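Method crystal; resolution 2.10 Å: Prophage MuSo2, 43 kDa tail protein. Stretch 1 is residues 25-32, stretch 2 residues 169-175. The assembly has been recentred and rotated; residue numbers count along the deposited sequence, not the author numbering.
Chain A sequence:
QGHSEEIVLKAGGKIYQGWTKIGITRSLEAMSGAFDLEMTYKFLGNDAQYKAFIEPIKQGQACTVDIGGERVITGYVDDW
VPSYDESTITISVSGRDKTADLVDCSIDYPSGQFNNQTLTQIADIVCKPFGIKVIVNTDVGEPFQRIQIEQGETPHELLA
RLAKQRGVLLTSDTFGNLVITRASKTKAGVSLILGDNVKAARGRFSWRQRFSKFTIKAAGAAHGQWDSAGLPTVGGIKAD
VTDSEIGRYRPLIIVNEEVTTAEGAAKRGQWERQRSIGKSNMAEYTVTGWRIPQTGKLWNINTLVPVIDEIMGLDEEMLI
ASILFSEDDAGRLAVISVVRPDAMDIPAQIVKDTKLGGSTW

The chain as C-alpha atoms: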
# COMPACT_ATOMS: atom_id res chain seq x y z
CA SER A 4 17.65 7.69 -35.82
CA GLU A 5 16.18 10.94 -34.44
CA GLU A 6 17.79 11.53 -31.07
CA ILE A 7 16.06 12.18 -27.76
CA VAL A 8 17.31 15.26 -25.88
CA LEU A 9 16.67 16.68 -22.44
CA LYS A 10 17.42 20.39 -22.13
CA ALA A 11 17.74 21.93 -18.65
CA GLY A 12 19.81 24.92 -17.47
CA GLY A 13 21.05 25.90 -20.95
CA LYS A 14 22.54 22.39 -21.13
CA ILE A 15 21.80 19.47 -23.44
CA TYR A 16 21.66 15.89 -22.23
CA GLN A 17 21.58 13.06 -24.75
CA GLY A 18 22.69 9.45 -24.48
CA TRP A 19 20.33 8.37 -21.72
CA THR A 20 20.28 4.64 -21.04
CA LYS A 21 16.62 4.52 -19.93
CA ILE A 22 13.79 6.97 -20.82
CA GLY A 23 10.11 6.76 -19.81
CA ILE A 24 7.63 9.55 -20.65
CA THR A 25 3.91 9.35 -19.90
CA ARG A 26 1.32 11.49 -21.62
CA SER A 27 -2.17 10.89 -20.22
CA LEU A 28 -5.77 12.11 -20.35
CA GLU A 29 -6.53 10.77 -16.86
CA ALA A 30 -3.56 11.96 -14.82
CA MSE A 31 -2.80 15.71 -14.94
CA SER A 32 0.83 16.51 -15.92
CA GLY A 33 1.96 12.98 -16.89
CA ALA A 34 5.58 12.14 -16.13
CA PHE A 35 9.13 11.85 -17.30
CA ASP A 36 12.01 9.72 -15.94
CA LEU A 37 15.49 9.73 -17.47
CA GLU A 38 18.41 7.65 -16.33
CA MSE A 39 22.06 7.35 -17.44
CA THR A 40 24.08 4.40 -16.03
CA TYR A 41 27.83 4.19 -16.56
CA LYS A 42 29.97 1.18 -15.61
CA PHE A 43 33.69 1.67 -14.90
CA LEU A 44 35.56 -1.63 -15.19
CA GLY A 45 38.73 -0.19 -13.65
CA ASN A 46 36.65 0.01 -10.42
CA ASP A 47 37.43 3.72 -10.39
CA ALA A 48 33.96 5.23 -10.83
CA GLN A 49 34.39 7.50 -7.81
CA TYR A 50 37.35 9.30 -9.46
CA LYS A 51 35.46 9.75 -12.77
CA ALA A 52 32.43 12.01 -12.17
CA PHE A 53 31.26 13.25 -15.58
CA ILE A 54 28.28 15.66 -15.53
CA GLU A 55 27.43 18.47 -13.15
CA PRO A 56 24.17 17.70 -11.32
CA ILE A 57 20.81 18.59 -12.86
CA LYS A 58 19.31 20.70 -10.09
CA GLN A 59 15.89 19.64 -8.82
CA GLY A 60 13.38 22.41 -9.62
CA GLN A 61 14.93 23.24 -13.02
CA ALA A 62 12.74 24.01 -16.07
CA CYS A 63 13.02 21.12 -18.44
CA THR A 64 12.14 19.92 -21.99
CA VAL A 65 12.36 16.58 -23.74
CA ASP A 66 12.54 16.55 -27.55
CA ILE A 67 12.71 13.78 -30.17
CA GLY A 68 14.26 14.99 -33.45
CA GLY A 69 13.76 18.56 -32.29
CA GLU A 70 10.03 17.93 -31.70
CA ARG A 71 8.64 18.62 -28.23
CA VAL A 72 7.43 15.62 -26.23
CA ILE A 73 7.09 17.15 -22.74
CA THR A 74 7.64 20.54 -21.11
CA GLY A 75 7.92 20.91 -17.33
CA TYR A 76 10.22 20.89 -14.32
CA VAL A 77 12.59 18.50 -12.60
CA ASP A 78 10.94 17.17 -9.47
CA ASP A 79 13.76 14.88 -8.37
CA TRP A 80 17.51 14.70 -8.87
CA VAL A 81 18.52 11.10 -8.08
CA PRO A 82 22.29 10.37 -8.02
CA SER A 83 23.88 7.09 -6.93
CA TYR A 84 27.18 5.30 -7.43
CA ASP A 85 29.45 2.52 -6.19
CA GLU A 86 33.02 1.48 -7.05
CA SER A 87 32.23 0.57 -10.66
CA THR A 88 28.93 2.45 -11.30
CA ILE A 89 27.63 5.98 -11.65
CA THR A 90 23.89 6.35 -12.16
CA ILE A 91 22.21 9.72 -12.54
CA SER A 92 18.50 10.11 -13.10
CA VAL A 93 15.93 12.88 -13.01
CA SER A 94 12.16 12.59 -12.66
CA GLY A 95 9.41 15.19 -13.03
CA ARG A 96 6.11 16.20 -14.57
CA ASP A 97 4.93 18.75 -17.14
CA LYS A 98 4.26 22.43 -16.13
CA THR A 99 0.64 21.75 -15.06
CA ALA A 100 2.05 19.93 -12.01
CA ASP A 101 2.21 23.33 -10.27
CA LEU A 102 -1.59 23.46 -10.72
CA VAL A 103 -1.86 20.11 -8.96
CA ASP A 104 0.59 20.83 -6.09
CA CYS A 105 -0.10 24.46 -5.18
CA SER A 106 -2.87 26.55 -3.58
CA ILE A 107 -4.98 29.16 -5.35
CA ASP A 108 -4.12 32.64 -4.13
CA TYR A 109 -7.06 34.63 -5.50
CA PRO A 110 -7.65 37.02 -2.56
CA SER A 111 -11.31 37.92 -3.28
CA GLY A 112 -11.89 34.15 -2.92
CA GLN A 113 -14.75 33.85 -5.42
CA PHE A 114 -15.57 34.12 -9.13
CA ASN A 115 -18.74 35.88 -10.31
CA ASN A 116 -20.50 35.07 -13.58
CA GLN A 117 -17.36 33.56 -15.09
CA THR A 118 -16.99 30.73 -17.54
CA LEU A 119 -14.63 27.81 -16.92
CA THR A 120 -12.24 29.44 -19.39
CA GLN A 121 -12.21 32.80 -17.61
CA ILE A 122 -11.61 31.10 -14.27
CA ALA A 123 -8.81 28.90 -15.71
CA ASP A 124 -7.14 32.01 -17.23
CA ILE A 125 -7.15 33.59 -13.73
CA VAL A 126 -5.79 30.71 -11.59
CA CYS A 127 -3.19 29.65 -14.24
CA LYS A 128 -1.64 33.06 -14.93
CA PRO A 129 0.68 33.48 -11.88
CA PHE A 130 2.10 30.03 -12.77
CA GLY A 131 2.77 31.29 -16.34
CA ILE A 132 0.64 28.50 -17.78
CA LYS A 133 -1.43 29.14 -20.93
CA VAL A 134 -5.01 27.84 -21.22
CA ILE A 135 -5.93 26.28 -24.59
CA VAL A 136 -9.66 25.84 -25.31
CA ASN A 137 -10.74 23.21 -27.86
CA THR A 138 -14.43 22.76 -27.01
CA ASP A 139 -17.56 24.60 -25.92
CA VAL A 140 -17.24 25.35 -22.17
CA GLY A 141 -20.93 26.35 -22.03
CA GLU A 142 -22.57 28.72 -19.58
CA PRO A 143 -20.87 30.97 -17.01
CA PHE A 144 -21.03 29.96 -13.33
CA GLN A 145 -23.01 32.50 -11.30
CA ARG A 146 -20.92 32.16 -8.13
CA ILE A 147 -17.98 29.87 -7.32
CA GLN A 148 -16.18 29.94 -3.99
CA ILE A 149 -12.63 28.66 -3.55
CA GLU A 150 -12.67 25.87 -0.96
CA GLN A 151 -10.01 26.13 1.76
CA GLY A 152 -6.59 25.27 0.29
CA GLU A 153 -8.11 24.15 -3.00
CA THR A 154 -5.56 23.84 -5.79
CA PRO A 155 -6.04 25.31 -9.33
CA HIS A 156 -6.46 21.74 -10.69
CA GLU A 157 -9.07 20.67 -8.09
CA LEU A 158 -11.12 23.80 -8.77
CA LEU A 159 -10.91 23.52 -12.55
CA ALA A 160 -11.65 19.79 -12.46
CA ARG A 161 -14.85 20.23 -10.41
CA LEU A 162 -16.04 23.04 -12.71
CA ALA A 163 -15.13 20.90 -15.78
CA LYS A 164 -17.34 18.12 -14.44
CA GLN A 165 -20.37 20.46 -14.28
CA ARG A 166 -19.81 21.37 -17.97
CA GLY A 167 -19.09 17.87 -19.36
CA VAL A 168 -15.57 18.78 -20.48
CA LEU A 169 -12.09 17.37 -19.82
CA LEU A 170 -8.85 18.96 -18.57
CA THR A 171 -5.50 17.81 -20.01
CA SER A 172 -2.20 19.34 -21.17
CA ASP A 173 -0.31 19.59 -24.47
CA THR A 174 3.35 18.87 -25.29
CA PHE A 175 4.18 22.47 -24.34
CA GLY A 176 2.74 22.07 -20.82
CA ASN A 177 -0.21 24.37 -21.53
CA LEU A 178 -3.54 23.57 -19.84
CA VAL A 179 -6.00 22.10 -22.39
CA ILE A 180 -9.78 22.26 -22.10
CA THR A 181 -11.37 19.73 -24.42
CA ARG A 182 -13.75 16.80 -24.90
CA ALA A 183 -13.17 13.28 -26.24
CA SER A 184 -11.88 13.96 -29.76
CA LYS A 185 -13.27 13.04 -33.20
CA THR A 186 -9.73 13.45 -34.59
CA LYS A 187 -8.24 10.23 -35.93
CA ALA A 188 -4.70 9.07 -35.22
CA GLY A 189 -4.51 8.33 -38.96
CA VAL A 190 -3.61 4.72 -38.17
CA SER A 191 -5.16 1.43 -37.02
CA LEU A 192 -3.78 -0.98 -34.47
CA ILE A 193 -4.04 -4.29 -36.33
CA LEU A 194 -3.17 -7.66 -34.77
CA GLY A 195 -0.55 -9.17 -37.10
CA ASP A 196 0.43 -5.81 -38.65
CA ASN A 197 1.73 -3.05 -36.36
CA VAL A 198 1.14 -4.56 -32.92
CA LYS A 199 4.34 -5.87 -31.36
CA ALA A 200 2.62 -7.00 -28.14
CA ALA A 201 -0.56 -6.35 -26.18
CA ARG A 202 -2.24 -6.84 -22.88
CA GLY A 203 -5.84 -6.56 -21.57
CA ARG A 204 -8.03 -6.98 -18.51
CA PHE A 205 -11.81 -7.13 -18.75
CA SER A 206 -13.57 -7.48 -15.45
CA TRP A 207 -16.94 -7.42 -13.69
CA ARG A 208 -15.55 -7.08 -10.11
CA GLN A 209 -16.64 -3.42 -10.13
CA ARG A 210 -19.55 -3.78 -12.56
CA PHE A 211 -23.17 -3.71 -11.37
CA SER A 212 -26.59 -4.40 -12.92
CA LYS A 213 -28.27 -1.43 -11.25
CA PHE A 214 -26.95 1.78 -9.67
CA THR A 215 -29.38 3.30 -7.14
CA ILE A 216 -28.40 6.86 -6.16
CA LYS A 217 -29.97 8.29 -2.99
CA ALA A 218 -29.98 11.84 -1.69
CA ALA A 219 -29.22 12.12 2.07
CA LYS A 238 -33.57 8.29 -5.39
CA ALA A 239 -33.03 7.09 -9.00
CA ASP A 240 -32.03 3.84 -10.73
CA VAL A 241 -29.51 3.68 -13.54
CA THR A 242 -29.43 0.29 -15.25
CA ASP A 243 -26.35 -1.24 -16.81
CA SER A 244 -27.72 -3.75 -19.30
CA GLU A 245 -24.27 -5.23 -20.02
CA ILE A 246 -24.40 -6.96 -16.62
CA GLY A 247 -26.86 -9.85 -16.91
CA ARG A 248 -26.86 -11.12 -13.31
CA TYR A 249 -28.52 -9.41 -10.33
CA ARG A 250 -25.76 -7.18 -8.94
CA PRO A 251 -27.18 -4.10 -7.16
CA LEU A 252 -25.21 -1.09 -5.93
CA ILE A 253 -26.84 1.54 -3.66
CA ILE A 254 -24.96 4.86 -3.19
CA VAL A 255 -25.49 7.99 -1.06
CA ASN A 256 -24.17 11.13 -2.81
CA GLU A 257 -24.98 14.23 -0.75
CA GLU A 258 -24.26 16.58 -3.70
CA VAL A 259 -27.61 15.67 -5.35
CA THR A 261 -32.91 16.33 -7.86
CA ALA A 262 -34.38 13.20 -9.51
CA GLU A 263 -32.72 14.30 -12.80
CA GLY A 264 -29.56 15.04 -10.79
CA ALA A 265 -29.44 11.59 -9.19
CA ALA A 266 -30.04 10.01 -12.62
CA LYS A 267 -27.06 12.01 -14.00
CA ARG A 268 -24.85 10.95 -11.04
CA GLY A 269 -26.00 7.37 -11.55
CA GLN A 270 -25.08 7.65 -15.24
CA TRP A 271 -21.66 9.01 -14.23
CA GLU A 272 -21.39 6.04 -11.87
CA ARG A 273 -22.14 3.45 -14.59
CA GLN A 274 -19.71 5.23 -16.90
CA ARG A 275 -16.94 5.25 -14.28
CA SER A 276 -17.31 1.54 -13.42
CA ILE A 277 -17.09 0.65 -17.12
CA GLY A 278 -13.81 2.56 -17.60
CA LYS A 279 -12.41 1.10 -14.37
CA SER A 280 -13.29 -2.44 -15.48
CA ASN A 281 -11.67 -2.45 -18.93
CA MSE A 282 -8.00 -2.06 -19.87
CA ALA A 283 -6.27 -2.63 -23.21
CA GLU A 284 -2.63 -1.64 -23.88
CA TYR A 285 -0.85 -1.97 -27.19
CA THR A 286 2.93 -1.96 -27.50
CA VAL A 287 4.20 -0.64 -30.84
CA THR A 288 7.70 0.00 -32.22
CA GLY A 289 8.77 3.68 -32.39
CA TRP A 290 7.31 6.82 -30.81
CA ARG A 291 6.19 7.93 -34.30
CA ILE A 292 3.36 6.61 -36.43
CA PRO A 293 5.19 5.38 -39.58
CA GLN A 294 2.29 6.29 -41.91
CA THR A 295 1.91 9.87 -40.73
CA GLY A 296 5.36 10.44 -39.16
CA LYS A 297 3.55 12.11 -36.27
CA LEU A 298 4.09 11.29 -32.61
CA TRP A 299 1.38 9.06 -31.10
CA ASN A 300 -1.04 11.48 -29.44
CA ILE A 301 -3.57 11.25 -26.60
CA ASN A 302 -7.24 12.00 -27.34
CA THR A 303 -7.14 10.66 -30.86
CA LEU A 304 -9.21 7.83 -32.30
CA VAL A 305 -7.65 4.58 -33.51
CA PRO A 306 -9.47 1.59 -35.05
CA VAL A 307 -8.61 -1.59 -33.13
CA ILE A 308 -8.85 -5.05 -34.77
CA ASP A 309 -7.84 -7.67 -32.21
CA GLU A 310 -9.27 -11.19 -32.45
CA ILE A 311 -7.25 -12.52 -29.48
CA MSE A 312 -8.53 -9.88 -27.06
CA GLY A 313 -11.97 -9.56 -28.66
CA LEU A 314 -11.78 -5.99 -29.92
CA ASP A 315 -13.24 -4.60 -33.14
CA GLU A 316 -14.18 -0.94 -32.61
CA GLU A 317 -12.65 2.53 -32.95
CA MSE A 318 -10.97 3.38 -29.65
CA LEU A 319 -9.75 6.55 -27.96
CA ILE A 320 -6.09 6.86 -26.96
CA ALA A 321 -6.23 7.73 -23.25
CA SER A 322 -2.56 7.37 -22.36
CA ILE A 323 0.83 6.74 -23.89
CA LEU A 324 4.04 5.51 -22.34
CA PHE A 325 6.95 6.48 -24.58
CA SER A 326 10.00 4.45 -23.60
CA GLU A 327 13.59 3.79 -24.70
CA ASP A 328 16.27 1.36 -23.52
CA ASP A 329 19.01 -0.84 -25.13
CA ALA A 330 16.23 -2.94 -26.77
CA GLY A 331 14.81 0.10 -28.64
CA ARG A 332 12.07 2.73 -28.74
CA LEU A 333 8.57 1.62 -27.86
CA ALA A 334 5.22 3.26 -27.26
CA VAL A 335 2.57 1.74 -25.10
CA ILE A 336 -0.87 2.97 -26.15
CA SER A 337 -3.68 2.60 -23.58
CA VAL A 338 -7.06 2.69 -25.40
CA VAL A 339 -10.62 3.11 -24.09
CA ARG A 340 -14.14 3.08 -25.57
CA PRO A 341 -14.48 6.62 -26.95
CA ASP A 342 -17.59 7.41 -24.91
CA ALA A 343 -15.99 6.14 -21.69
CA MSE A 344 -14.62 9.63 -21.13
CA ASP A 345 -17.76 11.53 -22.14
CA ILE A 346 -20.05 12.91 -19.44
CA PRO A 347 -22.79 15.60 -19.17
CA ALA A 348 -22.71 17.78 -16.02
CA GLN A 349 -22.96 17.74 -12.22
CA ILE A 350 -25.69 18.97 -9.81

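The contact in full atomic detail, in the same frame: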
# COMPACT_ATOMS: atom_id res chain seq x y z
N THR A 25 5.34 9.56 -19.80
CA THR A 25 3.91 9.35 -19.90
C THR A 25 3.20 10.64 -20.32
O THR A 25 3.43 11.71 -19.75
CB THR A 25 3.30 8.79 -18.59
OG1 THR A 25 3.94 7.56 -18.28
CG2 THR A 25 1.80 8.48 -18.75
N ARG A 26 2.37 10.52 -21.35
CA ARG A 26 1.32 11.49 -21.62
C ARG A 26 -0.03 10.81 -21.32
O ARG A 26 -0.26 9.65 -21.71
CB ARG A 26 1.38 11.96 -23.08
CG ARG A 26 2.74 12.63 -23.45
CD ARG A 26 2.68 13.57 -24.67
NE ARG A 26 1.72 14.65 -24.47
CZ ARG A 26 0.72 14.94 -25.31
NH1 ARG A 26 -0.11 15.93 -25.01
NH2 ARG A 26 0.57 14.26 -26.45
N SER A 27 -0.92 11.51 -20.65
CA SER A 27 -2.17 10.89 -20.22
C SER A 27 -3.35 11.84 -20.16
O SER A 27 -3.19 13.00 -19.80
CB SER A 27 -2.00 10.28 -18.84
OG SER A 27 -3.21 9.69 -18.44
N LEU A 28 -4.53 11.34 -20.49
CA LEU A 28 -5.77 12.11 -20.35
C LEU A 28 -6.37 11.99 -18.95
O LEU A 28 -7.30 12.73 -18.61
CB LEU A 28 -6.82 11.65 -21.36
CG LEU A 28 -6.90 12.16 -22.80
CD1 LEU A 28 -8.10 11.49 -23.47
CD2 LEU A 28 -7.03 13.69 -22.88
N GLU A 29 -5.89 11.05 -18.15
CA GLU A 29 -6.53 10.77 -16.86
C GLU A 29 -5.65 11.09 -15.65
O GLU A 29 -6.01 10.80 -14.50
CB GLU A 29 -6.98 9.31 -16.79
CG GLU A 29 -8.02 8.92 -17.85
CD GLU A 29 -8.54 7.49 -17.67
OE1 GLU A 29 -8.23 6.87 -16.61
OE2 GLU A 29 -9.27 6.99 -18.58
N ALA A 30 -4.48 11.65 -15.89
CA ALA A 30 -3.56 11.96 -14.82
C ALA A 30 -2.84 13.25 -15.17
O ALA A 30 -1.88 13.22 -15.98
CB ALA A 30 -2.58 10.80 -14.62
N MSE A 31 -3.31 14.37 -14.60
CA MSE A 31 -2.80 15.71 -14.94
C MSE A 31 -1.29 15.79 -14.80
O MSE A 31 -0.76 15.46 -13.74
CB MSE A 31 -3.46 16.80 -14.10
CG MSE A 31 -3.04 18.27 -14.49
SE MSE A 31 -3.36 18.79 -16.35
CE MSE A 31 -5.28 18.57 -16.29
N SER A 32 -0.61 16.20 -15.89
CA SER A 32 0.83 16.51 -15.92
C SER A 32 1.77 15.36 -16.33
O SER A 32 2.98 15.58 -16.53
CB SER A 32 1.30 17.25 -14.65
OG SER A 32 1.70 16.37 -13.60
N LEU A 169 -13.29 17.97 -20.39
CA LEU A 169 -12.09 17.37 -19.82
C LEU A 169 -10.94 18.36 -19.73
O LEU A 169 -10.80 19.22 -20.61
CB LEU A 169 -11.62 16.21 -20.71
CG LEU A 169 -12.58 15.11 -21.15
CD1 LEU A 169 -11.83 14.15 -22.07
CD2 LEU A 169 -13.12 14.39 -19.93
N LEU A 170 -10.11 18.21 -18.70
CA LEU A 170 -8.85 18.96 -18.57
C LEU A 170 -7.66 18.06 -18.91
O LEU A 170 -7.58 16.92 -18.45
CB LEU A 170 -8.67 19.50 -17.16
CG LEU A 170 -9.87 20.19 -16.50
CD1 LEU A 170 -9.44 20.56 -15.11
CD2 LEU A 170 -10.33 21.45 -17.28
N THR A 171 -6.75 18.54 -19.75
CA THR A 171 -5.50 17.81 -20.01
C THR A 171 -4.35 18.82 -20.23
O THR A 171 -4.45 19.97 -19.82
CB THR A 171 -5.68 16.71 -21.13
OG1 THR A 171 -4.46 15.98 -21.32
CG2 THR A 171 -6.11 17.32 -22.42
N SER A 172 -3.26 18.40 -20.85
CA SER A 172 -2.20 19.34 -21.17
C SER A 172 -1.68 19.00 -22.57
O SER A 172 -1.98 17.93 -23.11
CB SER A 172 -1.10 19.31 -20.10
OG SER A 172 -0.48 18.03 -20.00
N ASP A 173 -0.89 19.89 -23.15
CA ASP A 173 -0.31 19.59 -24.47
C ASP A 173 1.18 19.38 -24.30
O ASP A 173 1.68 19.44 -23.18
CB ASP A 173 -0.67 20.69 -25.48
CG ASP A 173 -0.12 22.06 -25.10
OD1 ASP A 173 0.84 22.15 -24.28
OD2 ASP A 173 -0.63 23.07 -25.63
N THR A 174 1.91 19.14 -25.39
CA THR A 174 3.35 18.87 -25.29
C THR A 174 4.14 20.07 -24.76
O THR A 174 5.28 19.92 -24.31
CB THR A 174 3.98 18.39 -26.61
OG1 THR A 174 3.93 19.44 -27.58
CG2 THR A 174 3.29 17.13 -27.13
N PHE A 175 3.53 21.25 -24.81
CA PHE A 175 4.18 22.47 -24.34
C PHE A 175 3.82 22.81 -22.88
O PHE A 175 4.22 23.83 -22.34
CB PHE A 175 3.93 23.62 -25.32
CG PHE A 175 4.70 23.46 -26.62
CD1 PHE A 175 4.14 22.78 -27.71
CD2 PHE A 175 6.00 23.96 -26.74
CE1 PHE A 175 4.86 22.61 -28.90
CE2 PHE A 175 6.71 23.80 -27.94
CZ PHE A 175 6.14 23.12 -29.01
O HOH W 1 0.15 16.09 -22.19
O HOH W 2 -4.17 15.09 -18.59
O HOH W 3 -5.96 15.33 -16.83
O HOH W 4 -1.42 16.16 -18.35

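M31, R26 and L28, all in the first stretch, cover the most surface, together nearly half of the contact. R26 makes polar and face contacts, while M31 and L28 pack mainly through apolar atoms. Together the two segments bury 441 Å², a modest area in which direct polar contact is sparse and several waters bridge the two segments.

M31, present as selenomethionine, covers the most surface. Its CA-to-CB bond points sideways, yet the t, p, p rotamer folds the chain so that its end comes nearer to the strand formed by 169-172. The terminal methyl CE lies 3.6 Å from CB of L170 and 3.6 Å from the backbone O of L170, while SE stands 4.4 Å from CB of S172. A long, unbranched, flexible side chain suits this position because it can lie along several residues of a strand, making van der Waals contact with backbone and side chain alike.

R26 lies in the strand that runs through S27. Its CA-to-CB bond points toward the other stretch, and the residue contributes both the polar and the flat character of its guanidinium. NH1 donates a hydrogen bond to the carbonyl O of S172 at 3.3 Å, but the N-H...O angle of 121° makes it weak. The same NH1 donates to water 1 at 2.8 Å, and that water in turn donates to OG of S172 at 3.0 Å, so a bridge supplements the weak direct bond. The carbonyl of S172 sits at the guanidinium edge, where the N-H groups point, whereas the methyl CG2 of T174 lies over one face, 3.8 Å from CZ. This arrangement uses the group well: its rim is polar, but its faces offer little to hydrogen-bond with and accept an apolar neighbour.

L28 is buried and its CA-to-CB bond also points sideways, its m, t rotamer bringing CD2 to within 3.7 Å of CB of T171. This is the closest place in the backbone register, with the CA atoms of L28 and T171 5.7 Å apart. A branched aliphatic residue packs well against threonine, which presents carbon as well as a hydroxyl.

Water also links the stretches here, in one case backbone to backbone and in the other backbone to side chain. Water 2 donates to O of S27 at 2.6 Å and also hydrogen-bonds OG1 of T171 at 2.9 Å; water 3 donates to O of L170 at 2.8 Å and, weakly, to O of L28 at 3.4 Å. Two carbonyls cannot bond each other, and a water with two protons can satisfy both.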